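Long-range contact in M32 carboxypeptidase (Chitinophagaceae bacterium, PDB 7A03), which probably acts as a metal-dependent carboxypeptidase, removing amino acids one at a time from the C-terminal end of peptide substrates: residues 62-72 with 88-99. Numbering follows the deposited sequence.
Sequences FTAPELGSLLH and IALSLEDYDKNK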
loop_
_atom_site.group_PDB
_atom_site.type_symbol
_atom_site.label_atom_id
_atom_site.label_comp_id
_atom_site.label_asym_id
_atom_site.label_seq_id
_atom_site.Cartn_x
_atom_site.Cartn_y
_atom_site.Cartn_z
ATOM N N PHE A 62 -7.726 -18.909 -15.284
ATOM C CA PHE A 62 -8.779 -18.119 -14.668
ATOM C C PHE A 62 -9.809 -17.611 -15.665
ATOM O O PHE A 62 -10.856 -17.106 -15.246
ATOM C CB PHE A 62 -8.215 -16.968 -13.842
ATOM C CG PHE A 62 -9.257 -16.275 -13.050
ATOM C CD1 PHE A 62 -9.978 -16.972 -12.094
ATOM C CD2 PHE A 62 -9.569 -14.952 -13.296
ATOM C CE1 PHE A 62 -10.966 -16.339 -11.360
ATOM C CE2 PHE A 62 -10.556 -14.319 -12.574
ATOM C CZ PHE A 62 -11.254 -15.013 -11.606
ATOM N N THR A 63 -9.556 -17.750 -16.963
ATOM C CA THR A 63 -10.530 -17.379 -17.982
ATOM C C THR A 63 -11.199 -18.598 -18.598
ATOM O O THR A 63 -11.974 -18.452 -19.550
ATOM C CB THR A 63 -9.876 -16.526 -19.078
ATOM O OG1 THR A 63 -8.779 -17.250 -19.663
ATOM C CG2 THR A 63 -9.394 -15.198 -18.519
ATOM N N ALA A 64 -10.936 -19.789 -18.064
ATOM C CA ALA A 64 -11.410 -21.019 -18.676
ATOM C C ALA A 64 -12.937 -21.060 -18.675
ATOM O O ALA A 64 -13.565 -20.738 -17.664
ATOM C CB ALA A 64 -10.884 -22.230 -17.907
ATOM N N PRO A 65 -13.562 -21.457 -19.784
ATOM C CA PRO A 65 -15.037 -21.530 -19.809
ATOM C C PRO A 65 -15.636 -22.440 -18.748
ATOM O O PRO A 65 -16.727 -22.152 -18.234
ATOM C CB PRO A 65 -15.336 -22.044 -21.228
ATOM C CG PRO A 65 -14.120 -21.692 -22.029
ATOM C CD PRO A 65 -12.959 -21.809 -21.080
ATOM N N GLU A 66 -14.957 -23.541 -18.414
ATOM C CA GLU A 66 -15.485 -24.473 -17.419
ATOM C C GLU A 66 -15.608 -23.803 -16.058
ATOM O O GLU A 66 -16.566 -24.050 -15.313
ATOM C CB GLU A 66 -14.565 -25.686 -17.308
ATOM C CG GLU A 66 -14.486 -26.532 -18.566
ATOM C CD GLU A 66 -13.400 -26.071 -19.524
ATOM O OE1 GLU A 66 -12.740 -25.040 -19.253
ATOM O OE2 GLU A 66 -13.207 -26.753 -20.554
ATOM N N LEU A 67 -14.649 -22.942 -15.724
ATOM C CA LEU A 67 -14.743 -22.202 -14.474
ATOM C C LEU A 67 -15.933 -21.246 -14.492
ATOM O O LEU A 67 -16.656 -21.130 -13.493
ATOM C CB LEU A 67 -13.430 -21.468 -14.209
ATOM C CG LEU A 67 -13.412 -20.629 -12.925
ATOM C CD1 LEU A 67 -13.630 -21.517 -11.714
ATOM C CD2 LEU A 67 -12.098 -19.859 -12.797
ATOM N N GLY A 68 -16.172 -20.562 -15.618
ATOM C CA GLY A 68 -17.327 -19.682 -15.690
ATOM C C GLY A 68 -18.635 -20.432 -15.530
ATOM O O GLY A 68 -19.539 -19.987 -14.810
ATOM N N SER A 69 -18.753 -21.585 -16.193
ATOM C CA SER A 69 -19.972 -22.378 -16.067
ATOM C C SER A 69 -20.191 -22.838 -14.631
ATOM O O SER A 69 -21.316 -22.776 -14.115
ATOM C CB SER A 69 -19.939 -23.568 -17.026
ATOM O OG SER A 69 -19.807 -23.120 -18.362
ATOM N N LEU A 70 -19.121 -23.278 -13.966
ATOM C CA LEU A 70 -19.212 -23.686 -12.568
ATOM C C LEU A 70 -19.655 -22.529 -11.673
ATOM O O LEU A 70 -20.502 -22.697 -10.788
ATOM C CB LEU A 70 -17.846 -24.200 -12.131
ATOM C CG LEU A 70 -17.691 -25.004 -10.848
ATOM C CD1 LEU A 70 -18.659 -26.175 -10.822
ATOM C CD2 LEU A 70 -16.254 -25.488 -10.790
ATOM N N LEU A 71 -19.060 -21.350 -11.859
ATOM C CA LEU A 71 -19.435 -20.210 -11.028
ATOM C C LEU A 71 -20.899 -19.849 -11.229
ATOM O O LEU A 71 -21.617 -19.554 -10.264
ATOM C CB LEU A 71 -18.549 -19.012 -11.355
ATOM C CG LEU A 71 -17.112 -19.162 -10.879
ATOM C CD1 LEU A 71 -16.234 -18.101 -11.521
ATOM C CD2 LEU A 71 -17.061 -19.082 -9.357
ATOM N N HIS A 72 -21.362 -19.875 -12.478
ATOM C CA HIS A 72 -22.760 -19.555 -12.747
ATOM C C HIS A 72 -23.706 -20.597 -12.160
ATOM O O HIS A 72 -24.807 -20.249 -11.715
ATOM C CB HIS A 72 -22.956 -19.381 -14.251
ATOM C CG HIS A 72 -22.537 -18.037 -14.759
ATOM N ND1 HIS A 72 -23.156 -16.869 -14.369
ATOM C CD2 HIS A 72 -21.565 -17.674 -15.630
ATOM C CE1 HIS A 72 -22.582 -15.844 -14.973
ATOM N NE2 HIS A 72 -21.615 -16.304 -15.746
ATOM N N ILE A 88 -18.184 -17.527 -4.078
ATOM C CA ILE A 88 -18.737 -17.670 -5.424
ATOM C C ILE A 88 -19.041 -16.300 -6.029
ATOM O O ILE A 88 -18.703 -16.030 -7.188
ATOM C CB ILE A 88 -19.981 -18.580 -5.407
ATOM C CG1 ILE A 88 -19.613 -19.990 -4.937
ATOM C CG2 ILE A 88 -20.629 -18.637 -6.790
ATOM C CD1 ILE A 88 -18.556 -20.662 -5.778
ATOM N N ALA A 89 -19.681 -15.411 -5.257
ATOM C CA ALA A 89 -20.073 -14.106 -5.798
ATOM C C ALA A 89 -18.853 -13.272 -6.184
ATOM O O ALA A 89 -18.814 -12.654 -7.262
ATOM C CB ALA A 89 -20.951 -13.357 -4.791
ATOM N N LEU A 90 -17.847 -13.239 -5.310
ATOM C CA LEU A 90 -16.660 -12.437 -5.585
ATOM C C LEU A 90 -15.865 -13.027 -6.736
ATOM O O LEU A 90 -15.362 -12.291 -7.594
ATOM C CB LEU A 90 -15.798 -12.315 -4.328
ATOM C CG LEU A 90 -16.410 -11.408 -3.258
ATOM C CD1 LEU A 90 -15.534 -11.373 -2.016
ATOM C CD2 LEU A 90 -16.618 -10.015 -3.818
ATOM N N SER A 91 -15.763 -14.353 -6.782
ATOM C CA SER A 91 -15.019 -14.991 -7.858
ATOM C C SER A 91 -15.722 -14.774 -9.191
ATOM O O SER A 91 -15.062 -14.594 -10.221
ATOM C CB SER A 91 -14.861 -16.486 -7.564
ATOM O OG SER A 91 -13.811 -16.726 -6.638
ATOM N N LEU A 92 -17.061 -14.765 -9.190
ATOM C CA LEU A 92 -17.810 -14.464 -10.407
ATOM C C LEU A 92 -17.575 -13.026 -10.859
ATOM O O LEU A 92 -17.435 -12.767 -12.059
ATOM C CB LEU A 92 -19.303 -14.733 -10.186
ATOM C CG LEU A 92 -20.217 -14.600 -11.402
ATOM C CD1 LEU A 92 -19.778 -15.537 -12.510
ATOM C CD2 LEU A 92 -21.649 -14.888 -11.014
ATOM N N GLU A 93 -17.540 -12.074 -9.921
ATOM C CA GLU A 93 -17.183 -10.705 -10.292
ATOM C C GLU A 93 -15.784 -10.639 -10.911
ATOM O O GLU A 93 -15.588 -10.035 -11.983
ATOM C CB GLU A 93 -17.274 -9.797 -9.068
ATOM C CG GLU A 93 -18.703 -9.512 -8.652
ATOM C CD GLU A 93 -18.800 -8.722 -7.362
ATOM O OE1 GLU A 93 -17.770 -8.171 -6.913
ATOM O OE2 GLU A 93 -19.912 -8.662 -6.793
ATOM N N ASP A 94 -14.800 -11.235 -10.224
ATOM C CA ASP A 94 -13.423 -11.301 -10.718
ATOM C C ASP A 94 -13.369 -11.904 -12.118
ATOM O O ASP A 94 -12.611 -11.444 -12.976
ATOM C CB ASP A 94 -12.564 -12.155 -9.769
ATOM C CG ASP A 94 -12.381 -11.532 -8.379
ATOM O OD1 ASP A 94 -12.674 -10.338 -8.201
ATOM O OD2 ASP A 94 -11.927 -12.254 -7.452
ATOM N N TYR A 95 -14.176 -12.940 -12.358
ATOM C CA TYR A 95 -14.144 -13.657 -13.627
ATOM C C TYR A 95 -14.772 -12.830 -14.739
ATOM O O TYR A 95 -14.211 -12.740 -15.839
ATOM C CB TYR A 95 -14.875 -14.989 -13.452
ATOM C CG TYR A 95 -14.960 -15.863 -14.684
ATOM C CD1 TYR A 95 -16.019 -15.741 -15.583
ATOM C CD2 TYR A 95 -13.996 -16.834 -14.929
ATOM C CE1 TYR A 95 -16.099 -16.562 -16.704
ATOM C CE2 TYR A 95 -14.074 -17.659 -16.056
ATOM C CZ TYR A 95 -15.120 -17.512 -16.931
ATOM O OH TYR A 95 -15.184 -18.332 -18.031
ATOM N N ASP A 96 -15.917 -12.194 -14.467
ATOM C CA ASP A 96 -16.643 -11.478 -15.517
ATOM C C ASP A 96 -15.923 -10.200 -15.925
ATOM O O ASP A 96 -16.029 -9.762 -17.090
ATOM C CB ASP A 96 -18.064 -11.154 -15.054
ATOM C CG ASP A 96 -18.985 -12.356 -15.106
ATOM O OD1 ASP A 96 -18.693 -13.311 -15.860
ATOM O OD2 ASP A 96 -20.014 -12.338 -14.400
ATOM N N LYS A 97 -15.199 -9.591 -14.980
ATOM C CA LYS A 97 -14.402 -8.416 -15.315
ATOM C C LYS A 97 -13.570 -8.651 -16.575
ATOM O O LYS A 97 -13.612 -7.853 -17.519
ATOM C CB LYS A 97 -13.527 -8.043 -14.119
ATOM C CG LYS A 97 -13.101 -6.597 -14.109
ATOM C CD LYS A 97 -11.594 -6.516 -14.184
ATOM C CE LYS A 97 -11.174 -5.268 -14.916
ATOM N NZ LYS A 97 -9.702 -5.151 -15.110
ATOM N N ASN A 98 -12.845 -9.772 -16.626
ATOM C CA ASN A 98 -12.049 -10.089 -17.811
ATOM C C ASN A 98 -12.921 -10.228 -19.055
ATOM O O ASN A 98 -12.508 -9.857 -20.162
ATOM C CB ASN A 98 -11.258 -11.377 -17.580
ATOM C CG ASN A 98 -10.304 -11.272 -16.410
ATOM O OD1 ASN A 98 -9.370 -10.474 -16.429
ATOM N ND2 ASN A 98 -10.533 -12.083 -15.384
ATOM N N LYS A 99 -14.126 -10.776 -18.900
ATOM C CA LYS A 99 -14.963 -11.006 -20.069
ATOM C C LYS A 99 -15.533 -9.716 -20.643
ATOM O O LYS A 99 -16.043 -9.730 -21.767
ATOM C CB LYS A 99 -16.061 -12.026 -19.749
ATOM C CG LYS A 99 -15.531 -13.323 -19.121
ATOM C CD LYS A 99 -14.776 -14.185 -20.136
ATOM C CE LYS A 99 -14.034 -15.336 -19.448
ATOM N NZ LYS A 99 -13.400 -16.274 -20.422
HETATM O O HOH W 1 -11.896 -14.693 -16.287
#
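Tyr-95 reaches from helix 82-100 into the first turn of helix 65-74, and one face of its ring lies against Gly-68, whose CA is 3.8 Å from the ring centroid in a CH-pi contact. With no side chain on Gly-68, its CA can lie 3.3 Å from Tyr-95 CZ. With CG anti to the backbone N (chi1 179°), the ring extends until OH donates to Ala-64 O at 2.9 Å, approaching from above the carbonyl plane rather than along a lone pair. Ala-64 is the N-cap of helix 65-74, and its carbonyl also receives weak bonds from Leu-67 N and Gly-68 N; the hydroxyl adds a third donor, from the other helix. A phenylalanine in place of Tyr-95 would probably leave Ala-64 O without this cross-helix donor and the turn less firmly tied. One residue earlier, Thr-63 O takes a 2.7 Å bond from Lys-99 NZ.

The two consecutive helices form a helical hairpin at the periphery of the largely helical M32 fold, packed against helix 9-37 through Tyr-14. Segments 65-72 and 88-99 run roughly antiparallel, 141° between their N-to-C directions, with axes 9.9 Å apart at closest approach. Packing is knobs-into-holes: Tyr-95 sits among Leu-67, Gly-68 and Leu-71 of helix 65-74 and Phe-62 ending helix 44-62, touching both sides of the turn, while Leu-71 enters the hole of Ile-88, Ser-91, Leu-92 and Tyr-95, its CD1 3.9 Å from Tyr-95 CB and its CD2 against Ser-91 CB.

Phe-62, a knob among Ser-91, Asp-94, Tyr-95 and Asn-98, presents its ring edge to Asp-94 O and Asn-98 ND2, the Asn-98 amide standing 85° from the ring plane; the Asp-94 carboxylate is engaged by Arg-468. A water links Phe-62 O, Tyr-95 O and Asn-98 ND2. Near the C-terminal end of segment 62-72, Leu-92 CD1 sits over one face of the His-72 imidazole, 3.9 Å from its centroid.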